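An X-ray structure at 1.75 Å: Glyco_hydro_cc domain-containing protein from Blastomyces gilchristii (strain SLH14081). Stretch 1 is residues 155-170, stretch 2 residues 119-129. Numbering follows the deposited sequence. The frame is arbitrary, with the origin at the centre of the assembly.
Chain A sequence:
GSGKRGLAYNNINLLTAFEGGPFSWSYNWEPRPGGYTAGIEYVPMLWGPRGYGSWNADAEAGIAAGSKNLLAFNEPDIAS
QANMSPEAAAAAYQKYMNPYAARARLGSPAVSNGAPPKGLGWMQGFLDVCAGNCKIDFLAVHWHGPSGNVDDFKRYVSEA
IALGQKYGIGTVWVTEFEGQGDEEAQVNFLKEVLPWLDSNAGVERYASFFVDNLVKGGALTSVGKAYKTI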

# COMPACT_ATOMS: atom_id res chain seq x y z
N ARG A 155 -6.71 -12.67 -8.84
CA ARG A 155 -7.89 -12.20 -9.60
C ARG A 155 -8.13 -10.75 -9.20
O ARG A 155 -8.21 -9.83 -10.07
CB ARG A 155 -9.05 -13.16 -9.24
CG ARG A 155 -10.44 -12.77 -9.73
CD ARG A 155 -11.07 -11.55 -9.05
NE ARG A 155 -11.25 -11.66 -7.59
CZ ARG A 155 -11.78 -10.71 -6.80
NH1 ARG A 155 -12.16 -9.54 -7.29
NH2 ARG A 155 -11.91 -10.93 -5.49
N TYR A 156 -8.19 -10.57 -7.87
CA TYR A 156 -8.39 -9.27 -7.20
C TYR A 156 -7.36 -8.28 -7.75
O TYR A 156 -7.70 -7.17 -8.12
CB TYR A 156 -8.29 -9.43 -5.68
CG TYR A 156 -8.35 -8.10 -4.98
CD1 TYR A 156 -9.55 -7.46 -4.76
CD2 TYR A 156 -7.20 -7.47 -4.54
CE1 TYR A 156 -9.62 -6.23 -4.13
CE2 TYR A 156 -7.25 -6.22 -3.93
CZ TYR A 156 -8.46 -5.60 -3.72
OH TYR A 156 -8.50 -4.41 -3.07
N VAL A 157 -6.10 -8.67 -7.76
CA VAL A 157 -4.97 -7.76 -8.15
C VAL A 157 -5.13 -7.38 -9.63
O VAL A 157 -5.00 -6.18 -10.00
CB VAL A 157 -3.60 -8.39 -7.86
CG1 VAL A 157 -2.49 -7.49 -8.33
CG2 VAL A 157 -3.44 -8.70 -6.38
N SER A 158 -5.42 -8.38 -10.46
CA SER A 158 -5.72 -8.18 -11.90
C SER A 158 -6.93 -7.27 -12.04
O SER A 158 -6.84 -6.34 -12.81
CB SER A 158 -5.90 -9.49 -12.55
OG SER A 158 -4.85 -10.36 -12.15
N GLU A 159 -7.99 -7.52 -11.29
CA GLU A 159 -9.23 -6.70 -11.36
C GLU A 159 -8.89 -5.26 -10.96
O GLU A 159 -9.43 -4.32 -11.61
CB GLU A 159 -10.30 -7.32 -10.47
CG GLU A 159 -11.72 -6.95 -10.88
CD GLU A 159 -12.74 -8.02 -10.52
OE1 GLU A 159 -12.56 -8.66 -9.46
OE2 GLU A 159 -13.69 -8.24 -11.33
N ALA A 160 -8.01 -5.08 -9.97
CA ALA A 160 -7.56 -3.73 -9.53
C ALA A 160 -6.81 -3.08 -10.69
O ALA A 160 -7.05 -1.91 -10.99
CB ALA A 160 -6.73 -3.83 -8.29
N ILE A 161 -5.93 -3.84 -11.34
CA ILE A 161 -5.10 -3.36 -12.48
C ILE A 161 -6.03 -2.96 -13.65
O ILE A 161 -5.82 -1.89 -14.23
CB ILE A 161 -4.09 -4.44 -12.92
CG1 ILE A 161 -3.01 -4.65 -11.85
CG2 ILE A 161 -3.51 -4.04 -14.25
CD1 ILE A 161 -2.24 -5.95 -11.94
N ALA A 162 -6.97 -3.83 -13.99
CA ALA A 162 -7.94 -3.62 -15.08
C ALA A 162 -8.72 -2.36 -14.70
O ALA A 162 -8.80 -1.43 -15.54
CB ALA A 162 -8.82 -4.85 -15.22
N LEU A 163 -9.18 -2.28 -13.46
CA LEU A 163 -9.99 -1.12 -13.03
C LEU A 163 -9.18 0.17 -13.23
O LEU A 163 -9.71 1.12 -13.87
CB LEU A 163 -10.47 -1.26 -11.59
CG LEU A 163 -11.30 -0.07 -11.12
CD1 LEU A 163 -12.53 0.11 -12.02
CD2 LEU A 163 -11.71 -0.20 -9.66
N GLY A 164 -7.93 0.21 -12.76
CA GLY A 164 -7.03 1.39 -12.87
C GLY A 164 -6.80 1.82 -14.32
O GLY A 164 -6.90 3.05 -14.62
N GLN A 165 -6.53 0.86 -15.20
CA GLN A 165 -6.25 1.11 -16.64
C GLN A 165 -7.49 1.68 -17.32
O GLN A 165 -7.32 2.68 -18.05
CB GLN A 165 -5.65 -0.15 -17.26
CG GLN A 165 -4.29 -0.44 -16.64
CD GLN A 165 -3.61 -1.69 -17.13
OE1 GLN A 165 -4.13 -2.42 -17.97
NE2 GLN A 165 -2.42 -1.95 -16.59
N LYS A 166 -8.70 1.17 -17.02
CA LYS A 166 -9.95 1.71 -17.62
C LYS A 166 -10.00 3.22 -17.32
O LYS A 166 -10.37 3.97 -18.22
CB LYS A 166 -11.19 0.93 -17.16
CG LYS A 166 -12.53 1.44 -17.69
CD LYS A 166 -13.63 0.40 -17.88
CE LYS A 166 -13.96 -0.38 -16.63
NZ LYS A 166 -14.12 0.49 -15.44
N TYR A 167 -9.59 3.65 -16.12
CA TYR A 167 -9.56 5.09 -15.70
C TYR A 167 -8.18 5.74 -16.00
O TYR A 167 -7.96 6.86 -15.53
CB TYR A 167 -10.05 5.21 -14.25
CG TYR A 167 -11.52 4.92 -14.07
CD1 TYR A 167 -12.00 3.61 -14.00
CD2 TYR A 167 -12.46 5.95 -13.99
CE1 TYR A 167 -13.35 3.34 -13.86
CE2 TYR A 167 -13.81 5.69 -13.86
CZ TYR A 167 -14.26 4.38 -13.79
OH TYR A 167 -15.59 4.12 -13.66
N GLY A 168 -7.29 5.09 -16.78
CA GLY A 168 -6.01 5.68 -17.25
C GLY A 168 -4.91 5.81 -16.19
O GLY A 168 -4.00 6.67 -16.33
N ILE A 169 -4.96 4.96 -15.17
CA ILE A 169 -3.96 4.86 -14.07
C ILE A 169 -3.21 3.56 -14.32
O ILE A 169 -3.85 2.52 -14.28
CB ILE A 169 -4.68 4.90 -12.70
CG1 ILE A 169 -5.78 5.96 -12.73
CG2 ILE A 169 -3.67 5.11 -11.57
CD1 ILE A 169 -6.31 6.42 -11.39
N GLY A 170 -1.93 3.64 -14.69
CA GLY A 170 -1.21 2.56 -15.39
C GLY A 170 -0.60 1.51 -14.49
O GLY A 170 -0.04 0.53 -15.05
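Stretch 2 119-129: GLGWMQGFLDV

Stretch 2 is helical and lies almost parallel to the helix of residues 155-166: the N-to-C directions differ by 8° and the axes approach to 10.6 Å. The CA atoms pair as Ala-160 with Leu-120, Leu-163 with Gln-124 and Tyr-167 with Leu-127, so both stretches advance together, about one helical turn at a time.

Two leucines interlock the helices. Leu-120, with chi1 m and chi2 t, the commonest leucine rotamer in helices, enters a hole formed by Tyr-156, Glu-159, Ala-160 and Leu-163. Its CG lies 3.8 Å from Tyr-156 CE1, and its CD1 is 3.6 Å from Glu-159 CB. The small side chain of Ala-160 lines the hole, its CB 4.1 Å from Leu-120 CD2; the CA atoms of Ala-160 and Leu-120 are 6.5 Å apart, the shortest of the three register distances. Glu-159 presents its aliphatic CB to the leucine while its OE1 bonds to Arg-155 NH1 in a very short salt bridge of 2.4 Å. In return Leu-163, t and p, fits among Leu-120, Met-123, Gln-124 and Leu-127; its CD2 reaches Met-123 CB at 3.6 Å and packs 3.2 Å from the backbone O of Leu-120.

Further along, Leu-127 is again m and t. Its CD1 stands 4.1 Å from Leu-163 CG, and its CD2 is 4.1 Å from Ile-169 CD1, beyond the helix end. Tyr-167 is the first residue to leave helical phi/psi; with chi1 m, its ring reaches across stretch 2, nearly at right angles to the helix. One ring face receives Leu-127 CB, 3.7 Å from the centroid in a CH-pi contact, while Tyr-167 OH donates a very short hydrogen bond of 2.5 Å to Asp-128 OD1. Tyrosine thus serves both an apolar neighbour and a carboxylate. Gln-124 extends with chi1 and chi2 both t, and its OE1 accepts a weak hydrogen bond from Lys-166 NZ at 3.4 Å.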

# COMPACT_ATOMS: atom_id res chain seq x y z
N GLY A 119 -14.24 -2.38 -1.45
CA GLY A 119 -13.26 -2.95 -2.39
C GLY A 119 -13.21 -2.11 -3.66
O GLY A 119 -13.32 -0.89 -3.54
N LEU A 120 -13.08 -2.76 -4.81
CA LEU A 120 -12.92 -2.14 -6.16
C LEU A 120 -14.20 -1.44 -6.65
O LEU A 120 -14.15 -0.75 -7.70
CB LEU A 120 -12.56 -3.26 -7.13
CG LEU A 120 -11.34 -4.06 -6.66
CD1 LEU A 120 -10.89 -5.06 -7.70
CD2 LEU A 120 -10.23 -3.08 -6.29
N GLY A 121 -15.31 -1.69 -5.98
CA GLY A 121 -16.58 -1.00 -6.23
C GLY A 121 -16.45 0.40 -5.69
O GLY A 121 -16.76 1.36 -6.43
N TRP A 122 -15.93 0.51 -4.45
CA TRP A 122 -15.65 1.83 -3.85
C TRP A 122 -14.63 2.54 -4.73
O TRP A 122 -14.80 3.77 -5.01
CB TRP A 122 -15.20 1.70 -2.40
CG TRP A 122 -15.08 3.03 -1.71
CD1 TRP A 122 -15.89 3.58 -0.76
CD2 TRP A 122 -13.97 3.93 -1.85
NE1 TRP A 122 -15.42 4.81 -0.37
CE2 TRP A 122 -14.24 5.05 -1.03
CE3 TRP A 122 -12.83 3.92 -2.65
CZ2 TRP A 122 -13.36 6.13 -0.95
CZ3 TRP A 122 -12.00 5.01 -2.61
CH2 TRP A 122 -12.24 6.08 -1.75
N MET A 123 -13.58 1.84 -5.17
CA MET A 123 -12.57 2.47 -6.06
C MET A 123 -13.30 3.02 -7.29
O MET A 123 -13.02 4.18 -7.67
CB MET A 123 -11.47 1.51 -6.51
CG MET A 123 -10.24 2.23 -7.00
SD MET A 123 -9.43 3.27 -5.75
CE MET A 123 -8.38 2.03 -4.97
N GLN A 124 -14.21 2.27 -7.89
CA GLN A 124 -14.83 2.76 -9.15
C GLN A 124 -15.72 3.99 -8.87
O GLN A 124 -15.65 4.99 -9.63
CB GLN A 124 -15.57 1.66 -9.88
CG GLN A 124 -15.92 2.15 -11.28
CD GLN A 124 -16.52 1.07 -12.13
OE1 GLN A 124 -15.85 0.13 -12.54
NE2 GLN A 124 -17.79 1.25 -12.45
N GLY A 125 -16.45 3.97 -7.75
CA GLY A 125 -17.27 5.09 -7.25
C GLY A 125 -16.41 6.31 -6.99
O GLY A 125 -16.74 7.44 -7.42
N PHE A 126 -15.30 6.11 -6.30
CA PHE A 126 -14.28 7.15 -6.16
C PHE A 126 -13.73 7.58 -7.54
O PHE A 126 -13.60 8.80 -7.78
CB PHE A 126 -13.18 6.62 -5.26
CG PHE A 126 -11.96 7.48 -5.24
CD1 PHE A 126 -11.94 8.62 -4.46
CD2 PHE A 126 -10.84 7.16 -5.99
CE1 PHE A 126 -10.82 9.43 -4.41
CE2 PHE A 126 -9.72 7.96 -5.94
CZ PHE A 126 -9.70 9.09 -5.15
N LEU A 127 -13.38 6.64 -8.42
CA LEU A 127 -12.82 7.02 -9.73
C LEU A 127 -13.89 7.76 -10.56
O LEU A 127 -13.55 8.74 -11.27
CB LEU A 127 -12.33 5.74 -10.40
CG LEU A 127 -11.09 5.13 -9.74
CD1 LEU A 127 -10.64 3.88 -10.47
CD2 LEU A 127 -9.97 6.14 -9.66
N ASP A 128 -15.14 7.31 -10.50
CA ASP A 128 -16.26 8.02 -11.17
C ASP A 128 -16.32 9.43 -10.60
O ASP A 128 -16.24 10.39 -11.40
CB ASP A 128 -17.57 7.26 -11.04
CG ASP A 128 -17.62 6.09 -12.00
OD1 ASP A 128 -16.90 6.14 -13.03
OD2 ASP A 128 -18.37 5.15 -11.72
N VAL A 129 -16.47 9.56 -9.29
CA VAL A 129 -16.68 10.88 -8.64
C VAL A 129 -15.47 11.76 -8.95
O VAL A 129 -15.63 12.99 -9.05
CB VAL A 129 -16.94 10.80 -7.12
CG1 VAL A 129 -16.98 12.19 -6.52
CG2 VAL A 129 -18.22 10.07 -6.78